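Local coordinates for protein DNA-dependent metalloprotease SPRTN (Homo sapiens, PDB 6MDW) that cleaves proteins covalently cross-linked to DNA during DNA synthesis, acting as a DNA-dependent zinc metalloendopeptidase that maintains genomic integrity, at residues C68-S73 with H91-A96. Numbering follows the deposited sequence.
Sequences CSIRLS and HEMIHA. With ZN (zinc ion), chain F.
Ile-70 meets the helix with both of its branches. Its CG2 lies 3.7 Å from CB of Glu-92, on the aliphatic root of the catalytic glutamate, while CD1 reaches past it to CG of Met-93 at 3.8 Å, the two side chains crossing at about a right angle. One turn on from Glu-92, CB of Ala-96 lies 4.2 Å from the same CD1. Cys-68 meets that methyl too: chi1 of 176° puts its SG anti to the backbone N and 3.6 Å from CB of Ala-96. No hydrogen bond joins strand 68-73 to residues 91-96; apolar contact carries the buried interface, strand and helix running nearly antiparallel (167°). An alanine in place of Ile-70 would probably open a gap beside Glu-92 and Met-93, leaving the root of the catalytic side chain less firmly backed. Glu-92 also touches Cys-59 of the neighbouring strand 57-61, and Met-93 packs on Phe-29 and Phe-32 of helix 25-36. His-91 and His-95, a turn apart on the helix, bind the zinc ion through NE2 at 2.0 and 2.1 Å, with His-110 as the third protein ligand; ND1 of His-91 is hydrogen-bonded to Thr-130 O, which with the zinc bond would hold that ring's rotation. This is the HExxH active-site helix of a zinc metalloprotease, packed against the central strand of the SprT-like domain's three-stranded mixed sheet.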
ATOM      1  N   CYS A  68       3.288  10.243  -7.669  1.00 18.75           N
ATOM      2  CA  CYS A  68       2.823   9.216  -6.745  1.00 17.00           C
ATOM      3  C   CYS A  68       3.929   8.166  -6.579  1.00 14.29           C
ATOM      4  O   CYS A  68       4.589   7.783  -7.556  1.00 14.80           O
ATOM      5  CB  CYS A  68       1.533   8.584  -7.264  1.00 26.18           C
ATOM      6  SG  CYS A  68       0.950   7.215  -6.247  1.00 29.00           S
ATOM      7  N   SER A  69       4.167   7.744  -5.325  1.00 12.19           N
ATOM      8  CA  SER A  69       5.201   6.776  -4.962  0.50 13.66           C
ATOM      9  C   SER A  69       4.523   5.574  -4.293  1.00 12.36           C
ATOM     10  O   SER A  69       3.588   5.773  -3.498  1.00 17.24           O
ATOM     11  CB  SER A  69       6.224   7.390  -4.020  0.50 14.25           C
ATOM     12  OG  SER A  69       7.040   8.365  -4.674  0.50 18.26           O
ATOM     13  N   ILE A  70       4.987   4.367  -4.612  1.00  8.98           N
ATOM     14  CA  ILE A  70       4.570   3.155  -3.919  1.00  8.04           C
ATOM     15  C   ILE A  70       5.814   2.548  -3.280  1.00  8.50           C
ATOM     16  O   ILE A  70       6.874   2.491  -3.920  1.00  7.56           O
ATOM     17  CB  ILE A  70       3.921   2.162  -4.904  1.00  7.55           C
ATOM     18  CG1 ILE A  70       2.652   2.744  -5.519  1.00  9.96           C
ATOM     19  CG2 ILE A  70       3.690   0.778  -4.281  1.00  8.58           C
ATOM     20  CD1 ILE A  70       2.092   1.879  -6.661  1.00  8.89           C
ATOM     21  N   ARG A  71       5.666   2.042  -2.045  1.00  8.74           N
ATOM     22  CA  ARG A  71       6.696   1.351  -1.321  0.50  9.45           C
ATOM     23  C   ARG A  71       6.164  -0.008  -0.869  1.00  9.09           C
ATOM     24  O   ARG A  71       5.017  -0.039  -0.387  1.00  9.57           O
ATOM     25  CB  ARG A  71       7.102   2.191  -0.110  0.50 13.15           C
ATOM     26  CG  ARG A  71       7.447   3.619  -0.480  0.50 14.16           C
ATOM     27  CD  ARG A  71       8.753   3.607  -1.233  0.50 15.67           C
ATOM     28  NE  ARG A  71       9.233   4.954  -1.454  0.50 16.17           N
ATOM     29  CZ  ARG A  71       9.222   5.574  -2.624  0.50 14.19           C
ATOM     30  NH1 ARG A  71       8.632   5.023  -3.669  0.50 11.45           N
ATOM     31  NH2 ARG A  71       9.848   6.731  -2.753  0.50 18.24           N
ATOM     32  N   LEU A  72       6.976  -1.047  -1.046  1.00  8.59           N
ATOM     33  CA  LEU A  72       6.667  -2.413  -0.630  0.50  7.23           C
ATOM     34  C   LEU A  72       7.669  -2.817   0.452  1.00  8.75           C
ATOM     35  O   LEU A  72       8.881  -2.576   0.292  1.00  9.12           O
ATOM     36  CB  LEU A  72       6.789  -3.380  -1.813  0.50  6.79           C
ATOM     37  CG  LEU A  72       5.674  -3.294  -2.855  0.50  7.95           C
ATOM     38  CD1 LEU A  72       5.964  -4.200  -4.011  0.50  9.14           C
ATOM     39  CD2 LEU A  72       4.325  -3.664  -2.276  0.50  6.50           C
ATOM     40  N   SER A  73       7.183  -3.465   1.517  1.00  7.89           N
ATOM     41  CA  SER A  73       8.016  -3.863   2.648  1.00  8.56           C
ATOM     42  C   SER A  73       8.846  -5.092   2.297  1.00 10.43           C
ATOM     43  O   SER A  73       8.304  -6.200   2.201  1.00  8.28           O
ATOM     44  CB  SER A  73       7.142  -4.130   3.833  1.00  9.68           C
ATOM     45  OG  SER A  73       7.925  -4.655   4.880  1.00 10.38           O
ATOM     46  N   HIS A  91      -2.929  -3.829  -5.160  1.00  5.60           N
ATOM     47  CA  HIS A  91      -3.723  -3.002  -4.268  1.00  6.99           C
ATOM     48  C   HIS A  91      -3.213  -1.555  -4.260  1.00  6.17           C
ATOM     49  O   HIS A  91      -3.975  -0.617  -4.448  1.00  5.78           O
ATOM     50  CB  HIS A  91      -3.720  -3.615  -2.862  1.00  7.48           C
ATOM     51  CG  HIS A  91      -4.466  -2.856  -1.819  1.00  7.54           C
ATOM     52  ND1 HIS A  91      -5.571  -3.398  -1.162  1.00  8.93           N
ATOM     53  CD2 HIS A  91      -4.269  -1.627  -1.281  1.00  9.51           C
ATOM     54  CE1 HIS A  91      -6.014  -2.504  -0.288  1.00  8.03           C
ATOM     55  NE2 HIS A  91      -5.248  -1.404  -0.346  1.00  7.98           N
ATOM     56  N   GLU A  92      -1.901  -1.393  -4.070  1.00  6.00           N
ATOM     57  CA  GLU A  92      -1.320  -0.066  -4.059  1.00  6.06           C
ATOM     58  C   GLU A  92      -1.482   0.631  -5.415  1.00  6.26           C
ATOM     59  O   GLU A  92      -1.724   1.826  -5.477  1.00  7.47           O
ATOM     60  CB  GLU A  92       0.167  -0.091  -3.683  1.00  6.88           C
ATOM     61  CG  GLU A  92       0.442  -0.671  -2.302  1.00 10.44           C
ATOM     62  CD  GLU A  92      -0.372  -0.053  -1.193  1.00 14.14           C
ATOM     63  OE1 GLU A  92      -0.701   1.153  -1.233  1.00 13.37           O
ATOM     64  OE2 GLU A  92      -0.712  -0.825  -0.259  1.00 26.11           O
ATOM     65  N   MET A  93      -1.337  -0.127  -6.509  1.00  5.41           N
ATOM     66  CA  MET A  93      -1.493   0.487  -7.840  1.00  5.99           C
ATOM     67  C   MET A  93      -2.916   0.982  -8.091  1.00  6.81           C
ATOM     68  O   MET A  93      -3.089   1.975  -8.818  1.00  7.20           O
ATOM     69  CB  MET A  93      -1.041  -0.509  -8.905  1.00  5.57           C
ATOM     70  CG  MET A  93       0.483  -0.751  -8.891  1.00  6.52           C
ATOM     71  SD  MET A  93       1.058  -1.968 -10.121  1.00  8.82           S
ATOM     72  CE  MET A  93       0.911  -0.992 -11.619  1.00  9.19           C
ATOM     73  N   ILE A  94      -3.917   0.343  -7.486  1.00  6.05           N
ATOM     74  CA  ILE A  94      -5.281   0.842  -7.595  1.00  6.64           C
ATOM     75  C   ILE A  94      -5.385   2.195  -6.892  1.00  6.16           C
ATOM     76  O   ILE A  94      -5.904   3.158  -7.430  1.00  7.07           O
ATOM     77  CB  ILE A  94      -6.314  -0.150  -7.031  1.00  6.06           C
ATOM     78  CG1 ILE A  94      -6.326  -1.445  -7.850  1.00  6.66           C
ATOM     79  CG2 ILE A  94      -7.666   0.512  -7.043  1.00  7.51           C
ATOM     80  CD1 ILE A  94      -7.150  -2.517  -7.209  1.00  8.02           C
ATOM     81  N   HIS A  95      -4.848   2.293  -5.675  1.00  6.54           N
ATOM     82  CA  HIS A  95      -4.821   3.605  -5.002  1.00  6.67           C
ATOM     83  C   HIS A  95      -4.107   4.628  -5.887  1.00  8.25           C
ATOM     84  O   HIS A  95      -4.549   5.782  -6.019  1.00  8.07           O
ATOM     85  CB  HIS A  95      -4.109   3.508  -3.651  1.00  6.86           C
ATOM     86  CG  HIS A  95      -4.875   2.828  -2.556  1.00  6.99           C
ATOM     87  ND1 HIS A  95      -6.185   3.142  -2.205  1.00  8.57           N
ATOM     88  CD2 HIS A  95      -4.473   1.860  -1.703  1.00  8.79           C
ATOM     89  CE1 HIS A  95      -6.531   2.360  -1.181  1.00  9.50           C
ATOM     90  NE2 HIS A  95      -5.508   1.554  -0.864  1.00  8.94           N
ATOM     91  N   ALA A  96      -2.973   4.251  -6.447  1.00  6.07           N
ATOM     92  CA  ALA A  96      -2.220   5.175  -7.305  1.00  7.40           C
ATOM     93  C   ALA A  96      -3.089   5.594  -8.508  1.00  8.57           C
ATOM     94  O   ALA A  96      -3.073   6.750  -8.911  1.00  9.05           O
ATOM     95  CB  ALA A  96      -0.942   4.536  -7.756  1.00  7.60           C
TER
HETATM   96 ZN    ZN F 805      -5.494   0.262   0.789  1.00 11.10          ZN